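Local coordinates for PHD finger protein 14 (PDB 7D86) that reads histone H3, preferring the unmodified tail, through a zinc-finger module of two PHD fingers and a pre-PHD zinc knuckle, and represses PDGFRA expression, at residues 22-27 and 35-40; 148-153 and 182-187; 144-149 and 157-162. One frame throughout, in Å; residues are numbered along the deposited sequence.

Contact 1: residues 22-27 and 35-40; sequences DADEII and TVHEGC. With ZN (zinc ion), chain E.
Glu38 reaches back across the segment 22-27 and closes the open end of the beta hairpin of strands 26-28 and 35-37, away from its turn; this is the central hairpin of the first PHD finger. Its CB lies 3.4 Å from Asp24 OD1. CG stands anti to the carbonyl carbon (chi1 -71°) and meets both Glu25 O and Ile27 CG2, the latter 3.9 Å away; the side chains of Glu38 and Ile27 cross there at about a right angle. From CG the chain runs on extended, and OE1 at its tip accepts a hydrogen bond from Glu25 N at 3.1 Å, with the N-H arriving from above the carboxylate plane. The backbone of Glu38 answers in kind, its N donating to Glu25 O, so one residue grips both peptide groups of Glu25. Ile27 and Val36 carry the ladder onward as a hydrogen-bonded antiparallel pair, and on the same face their CG1 atoms touch.

The opposite face carries Ile26 and His37. Ile26 CG1 packs obliquely against the imidazole, 3.5 Å from His37 CD2, and probably helps to position a ring whose ND1 binds zinc at 2.1 Å. Cys40 SG is a second ligand, and Cys12 and Cys15 complete the site; His37 NE2 is hydrogen-bonded to Asn19 O, which leaves the ring held at both nitrogens. The carboxylates of Asp24 and Glu38 come close, with Asp24 OD1 4.1 Å from Glu38 OE1, a proximity that backbone N-H groups probably offset. For Asp24 that donor is Gly39 N, which meets OD1 at 2.8 Å, 41° out of the carboxylate plane.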
loop_
_atom_site.group_PDB
_atom_site.type_symbol
_atom_site.label_atom_id
_atom_site.label_comp_id
_atom_site.label_asym_id
_atom_site.label_seq_id
_atom_site.Cartn_x
_atom_site.Cartn_y
_atom_site.Cartn_z
ATOM N N ASP A 22 7.642 11.045 -18.389
ATOM C CA ASP A 22 6.622 11.659 -19.231
ATOM C C ASP A 22 5.293 10.922 -19.131
ATOM O O ASP A 22 4.252 11.533 -18.858
ATOM C CB ASP A 22 7.100 11.697 -20.684
ATOM C CG ASP A 22 8.462 12.346 -20.833
ATOM O OD1 ASP A 22 8.649 13.470 -20.323
ATOM O OD2 ASP A 22 9.350 11.725 -21.456
ATOM N N ALA A 23 5.309 9.606 -19.352
ATOM C CA ALA A 23 4.067 8.840 -19.387
ATOM C C ALA A 23 3.430 8.752 -18.005
ATOM O O ALA A 23 2.232 9.016 -17.845
ATOM C CB ALA A 23 4.328 7.444 -19.952
ATOM N N ASP A 24 4.212 8.384 -16.995
ATOM C CA ASP A 24 3.706 8.198 -15.638
ATOM C C ASP A 24 4.326 9.264 -14.739
ATOM O O ASP A 24 5.457 9.116 -14.269
ATOM C CB ASP A 24 4.016 6.794 -15.131
ATOM C CG ASP A 24 3.215 6.433 -13.898
ATOM O OD1 ASP A 24 2.445 7.291 -13.419
ATOM O OD2 ASP A 24 3.353 5.290 -13.414
ATOM N N GLU A 25 3.576 10.335 -14.499
ATOM C CA GLU A 25 4.027 11.403 -13.622
ATOM C C GLU A 25 3.536 11.163 -12.201
ATOM O O GLU A 25 2.528 10.491 -11.975
ATOM C CB GLU A 25 3.538 12.764 -14.123
ATOM C CG GLU A 25 4.161 13.196 -15.439
ATOM C CD GLU A 25 3.949 14.667 -15.735
ATOM O OE1 GLU A 25 2.856 15.186 -15.426
ATOM O OE2 GLU A 25 4.880 15.307 -16.272
ATOM N N ILE A 26 4.269 11.715 -11.240
ATOM C CA ILE A 26 3.864 11.689 -9.840
ATOM C C ILE A 26 3.004 12.921 -9.585
ATOM O O ILE A 26 3.499 14.050 -9.607
ATOM C CB ILE A 26 5.076 11.646 -8.903
ATOM C CG1 ILE A 26 5.745 10.268 -8.966
ATOM C CG2 ILE A 26 4.667 11.991 -7.476
ATOM C CD1 ILE A 26 6.855 10.074 -7.950
ATOM N N ILE A 27 1.715 12.708 -9.350
ATOM C CA ILE A 27 0.780 13.791 -9.100
ATOM C C ILE A 27 0.567 13.905 -7.599
ATOM O O ILE A 27 0.860 12.990 -6.826
ATOM C CB ILE A 27 -0.561 13.581 -9.834
ATOM C CG1 ILE A 27 -1.202 12.266 -9.387
ATOM C CG2 ILE A 27 -0.348 13.600 -11.343
ATOM C CD1 ILE A 27 -2.552 11.995 -10.016
ATOM N N THR A 35 1.042 12.021 -2.584
ATOM C CA THR A 35 1.721 11.948 -3.870
ATOM C C THR A 35 1.714 10.511 -4.367
ATOM O O THR A 35 1.938 9.580 -3.590
ATOM C CB THR A 35 3.163 12.453 -3.764
ATOM O OG1 THR A 35 3.819 11.791 -2.679
ATOM C CG2 THR A 35 3.190 13.959 -3.524
ATOM N N VAL A 36 1.464 10.336 -5.664
ATOM C CA VAL A 36 1.279 9.004 -6.230
ATOM C C VAL A 36 1.554 9.063 -7.721
ATOM O O VAL A 36 1.296 10.077 -8.381
ATOM C CB VAL A 36 -0.144 8.471 -5.921
ATOM C CG1 VAL A 36 -1.209 9.325 -6.622
ATOM C CG2 VAL A 36 -0.273 7.001 -6.314
ATOM N N HIS A 37 2.128 7.977 -8.256
ATOM C CA HIS A 37 2.182 7.778 -9.695
ATOM C C HIS A 37 0.769 7.735 -10.256
ATOM O O HIS A 37 -0.124 7.112 -9.672
ATOM C CB HIS A 37 2.888 6.458 -10.043
ATOM C CG HIS A 37 4.382 6.490 -9.921
ATOM N ND1 HIS A 37 5.075 5.629 -9.098
ATOM C CD2 HIS A 37 5.316 7.237 -10.558
ATOM C CE1 HIS A 37 6.371 5.861 -9.212
ATOM N NE2 HIS A 37 6.545 6.832 -10.091
ATOM N N GLU A 38 0.569 8.399 -11.397
ATOM C CA GLU A 38 -0.644 8.184 -12.179
ATOM C C GLU A 38 -0.921 6.694 -12.354
ATOM O O GLU A 38 -2.035 6.219 -12.101
ATOM C CB GLU A 38 -0.515 8.858 -13.547
ATOM C CG GLU A 38 -0.552 10.370 -13.529
ATOM C CD GLU A 38 -0.127 10.965 -14.860
ATOM O OE1 GLU A 38 0.705 10.341 -15.551
ATOM O OE2 GLU A 38 -0.625 12.051 -15.217
ATOM N N GLY A 39 0.096 5.939 -12.778
ATOM C CA GLY A 39 -0.059 4.516 -13.022
ATOM C C GLY A 39 -0.276 3.691 -11.773
ATOM O O GLY A 39 -0.763 2.562 -11.870
ATOM N N CYS A 40 0.060 4.226 -10.602
ATOM C CA CYS A 40 -0.207 3.521 -9.356
ATOM C C CYS A 40 -1.572 3.848 -8.762
ATOM O O CYS A 40 -1.938 3.261 -7.739
ATOM C CB CYS A 40 0.888 3.823 -8.327
ATOM S SG CYS A 40 2.502 3.114 -8.731
HETATM ZN ZN ZN E . 4.159 4.395 -7.729
#

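Contact 2: residues 148-153 and 182-187; sequences CDAGMC and FAYCKQ. With ZN (zinc ion), chain B.
Tyr184 turns the edge of its ring, not a face, to the segment 148-153. Its CD1 and CE1 both approach Ala150 N, with Asp149 C in the plane of the ring and Ala150 CB 3.8 Å from CD1. Cys148 SG approaches the same ring edge-on, 5.4 Å from its centroid, in a sulfur-aromatic contact. On one face the ring is overlain toward its rim by CD2 of Phe182.

Asp149 turns its carboxylate to the backbone of Phe182 and Ala183, and OD2 accepts the N-H of Ala183 at 2.8 Å on its anti side. The backbone N of Asp149 donates in turn to Ala183 O, so Asp149 and Ala183 are tied by two bonds.

The thiolates converge on the zinc ion from different directions. Cys148 SG and Cys153 SG both stand anti to their backbone N, while Cys185 SG sits between its backbone N and carbonyl carbon (chi1 69°), and all three bind the metal at 2.3 Å. Cys148 SG also accepts two N-H groups, from Cys185 at 3.2 Å and from Ala150 at 3.4 Å, which would be expected to stabilise negative charge on the sulfur. A type II' turn from Ala150 to Cys153 brings the second cysteine round to the metal. With His188 as fourth ligand, this is the zinc site of three cysteines and one histidine that joins the loop 148-153 to the C-terminal zinc ligands of the second PHD finger.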
loop_
_atom_site.group_PDB
_atom_site.type_symbol
_atom_site.label_atom_id
_atom_site.label_comp_id
_atom_site.label_asym_id
_atom_site.label_seq_id
_atom_site.Cartn_x
_atom_site.Cartn_y
_atom_site.Cartn_z
ATOM N N CYS A 148 5.585 -13.070 5.147
ATOM C CA CYS A 148 6.816 -13.076 4.374
ATOM C C CYS A 148 6.723 -14.127 3.278
ATOM O O CYS A 148 6.152 -15.204 3.473
ATOM C CB CYS A 148 8.015 -13.359 5.289
ATOM S SG CYS A 148 9.597 -13.627 4.443
ATOM N N ASP A 149 7.298 -13.820 2.119
ATOM C CA ASP A 149 7.192 -14.692 0.957
ATOM C C ASP A 149 8.431 -15.549 0.722
ATOM O O ASP A 149 8.494 -16.256 -0.287
ATOM C CB ASP A 149 6.891 -13.863 -0.290
ATOM C CG ASP A 149 5.446 -13.409 -0.340
ATOM O OD1 ASP A 149 4.556 -14.243 -0.069
ATOM O OD2 ASP A 149 5.203 -12.220 -0.613
ATOM N N ALA A 150 9.406 -15.516 1.623
ATOM C CA ALA A 150 10.607 -16.326 1.476
ATOM C C ALA A 150 10.350 -17.720 2.028
ATOM O O ALA A 150 9.786 -17.870 3.118
ATOM C CB ALA A 150 11.791 -15.674 2.190
ATOM N N GLY A 151 10.756 -18.735 1.266
ATOM C CA GLY A 151 10.543 -20.122 1.633
ATOM C C GLY A 151 9.177 -20.410 2.220
ATOM O O GLY A 151 8.148 -20.119 1.602
ATOM N N MET A 152 9.163 -20.967 3.428
ATOM C CA MET A 152 7.941 -21.190 4.190
ATOM C C MET A 152 7.892 -20.304 5.431
ATOM O O MET A 152 7.308 -20.681 6.450
ATOM C CB MET A 152 7.816 -22.664 4.574
ATOM C CG MET A 152 7.737 -23.609 3.383
ATOM S SD MET A 152 6.185 -23.452 2.468
ATOM C CE MET A 152 6.780 -22.876 0.883
ATOM N N CYS A 153 8.517 -19.129 5.358
ATOM C CA CYS A 153 8.560 -18.220 6.496
ATOM C C CYS A 153 7.157 -17.756 6.872
ATOM O O CYS A 153 6.361 -17.367 6.014
ATOM C CB CYS A 153 9.438 -17.009 6.180
ATOM S SG CYS A 153 9.602 -15.827 7.545
ATOM N N PHE A 182 5.342 -8.969 -3.822
ATOM C CA PHE A 182 5.763 -9.863 -2.758
ATOM C C PHE A 182 6.399 -9.061 -1.633
ATOM O O PHE A 182 6.767 -7.893 -1.795
ATOM C CB PHE A 182 6.727 -10.945 -3.282
ATOM C CG PHE A 182 7.976 -10.393 -3.894
ATOM C CD1 PHE A 182 7.988 -9.956 -5.209
ATOM C CD2 PHE A 182 9.150 -10.327 -3.159
ATOM C CE1 PHE A 182 9.144 -9.452 -5.778
ATOM C CE2 PHE A 182 10.309 -9.826 -3.723
ATOM C CZ PHE A 182 10.307 -9.388 -5.032
ATOM N N ALA A 183 6.510 -9.707 -0.478
ATOM C CA ALA A 183 7.056 -9.080 0.712
ATOM C C ALA A 183 7.914 -10.074 1.481
ATOM O O ALA A 183 7.588 -11.260 1.565
ATOM C CB ALA A 183 5.949 -8.564 1.626
ATOM N N TYR A 184 8.988 -9.562 2.077
ATOM C CA TYR A 184 9.911 -10.345 2.892
ATOM C C TYR A 184 10.013 -9.734 4.279
ATOM O O TYR A 184 10.044 -8.506 4.426
ATOM C CB TYR A 184 11.315 -10.394 2.285
ATOM C CG TYR A 184 11.459 -11.140 0.978
ATOM C CD1 TYR A 184 10.766 -12.316 0.732
ATOM C CD2 TYR A 184 12.313 -10.664 -0.007
ATOM C CE1 TYR A 184 10.919 -12.999 -0.473
ATOM C CE2 TYR A 184 12.475 -11.327 -1.201
ATOM C CZ TYR A 184 11.774 -12.490 -1.433
ATOM O OH TYR A 184 11.941 -13.121 -2.634
ATOM N N CYS A 185 10.101 -10.583 5.298
ATOM C CA CYS A 185 10.357 -10.038 6.622
ATOM C C CYS A 185 11.767 -9.445 6.661
ATOM O O CYS A 185 12.555 -9.586 5.719
ATOM C CB CYS A 185 10.202 -11.120 7.690
ATOM S SG CYS A 185 11.498 -12.385 7.603
ATOM N N LYS A 186 12.095 -8.783 7.773
ATOM C CA LYS A 186 13.410 -8.151 7.884
ATOM C C LYS A 186 14.540 -9.168 7.765
ATOM O O LYS A 186 15.609 -8.853 7.233
ATOM C CB LYS A 186 13.534 -7.403 9.208
ATOM C CG LYS A 186 12.591 -6.218 9.367
ATOM C CD LYS A 186 12.836 -5.532 10.699
ATOM C CE LYS A 186 11.763 -4.497 10.996
ATOM N NZ LYS A 186 11.970 -3.847 12.321
ATOM N N GLN A 187 14.330 -10.385 8.257
ATOM C CA GLN A 187 15.412 -11.363 8.197
ATOM C C GLN A 187 15.701 -11.799 6.765
ATOM O O GLN A 187 16.842 -12.146 6.445
ATOM C CB GLN A 187 15.080 -12.574 9.063
ATOM C CG GLN A 187 16.256 -13.509 9.272
ATOM C CD GLN A 187 15.897 -14.716 10.117
ATOM O OE1 GLN A 187 14.724 -14.969 10.398
ATOM N NE2 GLN A 187 16.909 -15.469 10.526
HETATM ZN ZN ZN B . 10.766 -14.222 6.361
#

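Contact 3: residues 144-149 and 157-162; sequences VCISCD and FHVTCA. With ZN (zinc ion), chain D; ZN (zinc ion), chain B.
Ile146 and Phe157 form the hydrogen-bonded antiparallel pair of the hairpin of strands 145-147 and 156-158 in the second PHD finger. Ile146 N donates to Phe157 O at 2.8 Å, and the return bond from Phe157 N to Ile146 O is 2.9 Å. A water extends this polar link beyond the strands: it donates to Val144 O and accepts from Val159 N at the first turn of helix 159-164. His158 occupies the N-cap position of that helix.

Apolar contacts lie on the face shared by Ile146 and Phe157. Ile146 places CG1 between its backbone N and carbonyl carbon (chi1 61°), where it meets Phe157 CD1 obliquely at 3.7 Å. Its other branch, CG2, touches Val159 CG2 also at 3.7 Å, the two side chains crossing at about a right angle. The far end of the phenyl ring approaches Cys148, with CZ 3.8 Å from its backbone N. Leu168 and Ala183 of the neighbouring two-stranded sheet pack on Ile146, while Val159 also meets helix 96-101.

Sulfur and metal chemistry gathers at His158. Cys145 SG lies over one face of the imidazole, offset toward its rim and 4.4 Å from the centroid, and Val144 O is at the ring edge. His158 ND1 binds zinc at 2.1 Å together with Cys161, Cys131 and Cys134; Cys145 is no ligand here. The NE2 atom is hydrogen-bonded to Thr142 O. Anchoring both ring nitrogens fixes the imidazole's rotation, and a carbonyl acceptor at NE2 probably strengthens ND1 as a donor to the metal.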
loop_
_atom_site.group_PDB
_atom_site.type_symbol
_atom_site.label_atom_id
_atom_site.label_comp_id
_atom_site.label_asym_id
_atom_site.label_seq_id
_atom_site.Cartn_x
_atom_site.Cartn_y
_atom_site.Cartn_z
ATOM N N VAL A 144 -6.028 -7.025 8.259
ATOM C CA VAL A 144 -5.564 -8.258 7.646
ATOM C C VAL A 144 -4.052 -8.173 7.494
ATOM O O VAL A 144 -3.529 -7.171 6.993
ATOM C CB VAL A 144 -6.249 -8.504 6.287
ATOM C CG1 VAL A 144 -5.666 -9.737 5.599
ATOM C CG2 VAL A 144 -7.746 -8.689 6.477
ATOM N N CYS A 145 -3.353 -9.204 7.954
ATOM C CA CYS A 145 -1.910 -9.278 7.787
ATOM C C CYS A 145 -1.562 -10.080 6.545
ATOM O O CYS A 145 -2.314 -10.965 6.125
ATOM C CB CYS A 145 -1.248 -9.928 9.003
ATOM S SG CYS A 145 -1.202 -8.912 10.481
ATOM N N ILE A 146 -0.403 -9.766 5.968
ATOM C CA ILE A 146 0.231 -10.611 4.963
ATOM C C ILE A 146 1.425 -11.268 5.628
ATOM O O ILE A 146 1.792 -10.914 6.754
ATOM C CB ILE A 146 0.674 -9.822 3.720
ATOM C CG1 ILE A 146 1.703 -8.763 4.134
ATOM C CG2 ILE A 146 -0.536 -9.241 2.982
ATOM C CD1 ILE A 146 2.275 -7.985 2.985
ATOM N N SER A 147 2.066 -12.192 4.927
ATOM C CA SER A 147 3.211 -12.891 5.482
ATOM C C SER A 147 4.423 -12.736 4.581
ATOM O O SER A 147 4.316 -12.348 3.414
ATOM C CB SER A 147 2.929 -14.372 5.684
ATOM O OG SER A 147 4.117 -15.043 6.073
ATOM N N CYS A 148 5.585 -13.070 5.147
ATOM C CA CYS A 148 6.816 -13.076 4.374
ATOM C C CYS A 148 6.723 -14.127 3.278
ATOM O O CYS A 148 6.152 -15.204 3.473
ATOM C CB CYS A 148 8.015 -13.359 5.289
ATOM S SG CYS A 148 9.597 -13.627 4.443
ATOM N N ASP A 149 7.298 -13.820 2.119
ATOM C CA ASP A 149 7.192 -14.692 0.957
ATOM C C ASP A 149 8.431 -15.549 0.722
ATOM O O ASP A 149 8.494 -16.256 -0.287
ATOM C CB ASP A 149 6.891 -13.863 -0.290
ATOM C CG ASP A 149 5.446 -13.409 -0.340
ATOM O OD1 ASP A 149 4.556 -14.243 -0.069
ATOM O OD2 ASP A 149 5.203 -12.220 -0.613
ATOM N N PHE A 157 2.517 -9.343 9.107
ATOM C CA PHE A 157 2.511 -7.900 9.302
ATOM C C PHE A 157 1.461 -7.264 8.403
ATOM O O PHE A 157 1.116 -7.800 7.349
ATOM C CB PHE A 157 3.889 -7.282 9.018
ATOM C CG PHE A 157 4.713 -8.053 8.020
ATOM C CD1 PHE A 157 4.358 -8.086 6.682
ATOM C CD2 PHE A 157 5.857 -8.728 8.425
ATOM C CE1 PHE A 157 5.122 -8.805 5.759
ATOM C CE2 PHE A 157 6.626 -9.440 7.506
ATOM C CZ PHE A 157 6.256 -9.471 6.173
ATOM N N HIS A 158 0.959 -6.106 8.833
ATOM C CA HIS A 158 0.109 -5.314 7.954
ATOM C C HIS A 158 0.910 -4.868 6.744
ATOM O O HIS A 158 2.127 -4.677 6.818
ATOM C CB HIS A 158 -0.422 -4.071 8.680
ATOM C CG HIS A 158 -1.315 -4.376 9.836
ATOM N ND1 HIS A 158 -0.979 -4.067 11.137
ATOM C CD2 HIS A 158 -2.537 -4.958 9.885
ATOM C CE1 HIS A 158 -1.956 -4.447 11.939
ATOM N NE2 HIS A 158 -2.913 -4.991 11.205
ATOM N N VAL A 159 0.210 -4.661 5.625
ATOM C CA VAL A 159 0.883 -4.231 4.401
ATOM C C VAL A 159 1.581 -2.895 4.614
ATOM O O VAL A 159 2.716 -2.696 4.172
ATOM C CB VAL A 159 -0.112 -4.160 3.230
ATOM C CG1 VAL A 159 0.588 -3.619 1.983
ATOM C CG2 VAL A 159 -0.718 -5.536 2.973
ATOM N N THR A 160 0.911 -1.953 5.287
ATOM C CA THR A 160 1.498 -0.630 5.474
ATOM C C THR A 160 2.599 -0.633 6.526
ATOM O O THR A 160 3.524 0.186 6.451
ATOM C CB THR A 160 0.414 0.383 5.843
ATOM O OG1 THR A 160 -0.409 -0.146 6.892
ATOM C CG2 THR A 160 -0.459 0.682 4.625
ATOM N N CYS A 161 2.516 -1.533 7.507
ATOM C CA CYS A 161 3.611 -1.687 8.454
ATOM C C CYS A 161 4.848 -2.239 7.759
ATOM O O CYS A 161 5.966 -1.764 7.990
ATOM C CB CYS A 161 3.178 -2.587 9.616
ATOM S SG CYS A 161 1.924 -1.843 10.731
ATOM N N ALA A 162 4.658 -3.227 6.878
ATOM C CA ALA A 162 5.769 -3.716 6.072
ATOM C C ALA A 162 6.275 -2.634 5.130
ATOM O O ALA A 162 7.486 -2.512 4.904
ATOM C CB ALA A 162 5.340 -4.964 5.289
HETATM ZN ZN ZN D . 0.838 -3.466 11.972
HETATM ZN ZN ZN B . 10.766 -14.222 6.361
HETATM O O HOH W 1 -2.582 -4.664 5.636
#

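How the contacts relate
Contacts 2 and 3 form one continuous unit of the second PHD finger: they share Cys148 and Asp149, and their centres are about 10 Å apart. Cys185 CA lies 3.9 Å from Phe157 CE2, and Ala183 CB 4.0 Å from Ile146 CD1, so the hairpin of contact 3 backs onto the strand end that leads to the zinc of contact 2. Contact 3 also supplies two ligands of the finger's other zinc. Contact 1, in the first PHD finger, is centred about 28 Å from contact 2 and about 25 Å from contact 3, yet resembles contact 3, each hairpin leading into a zinc-binding histidine and cysteine. All lie in the N-terminal region required for histone H3 binding.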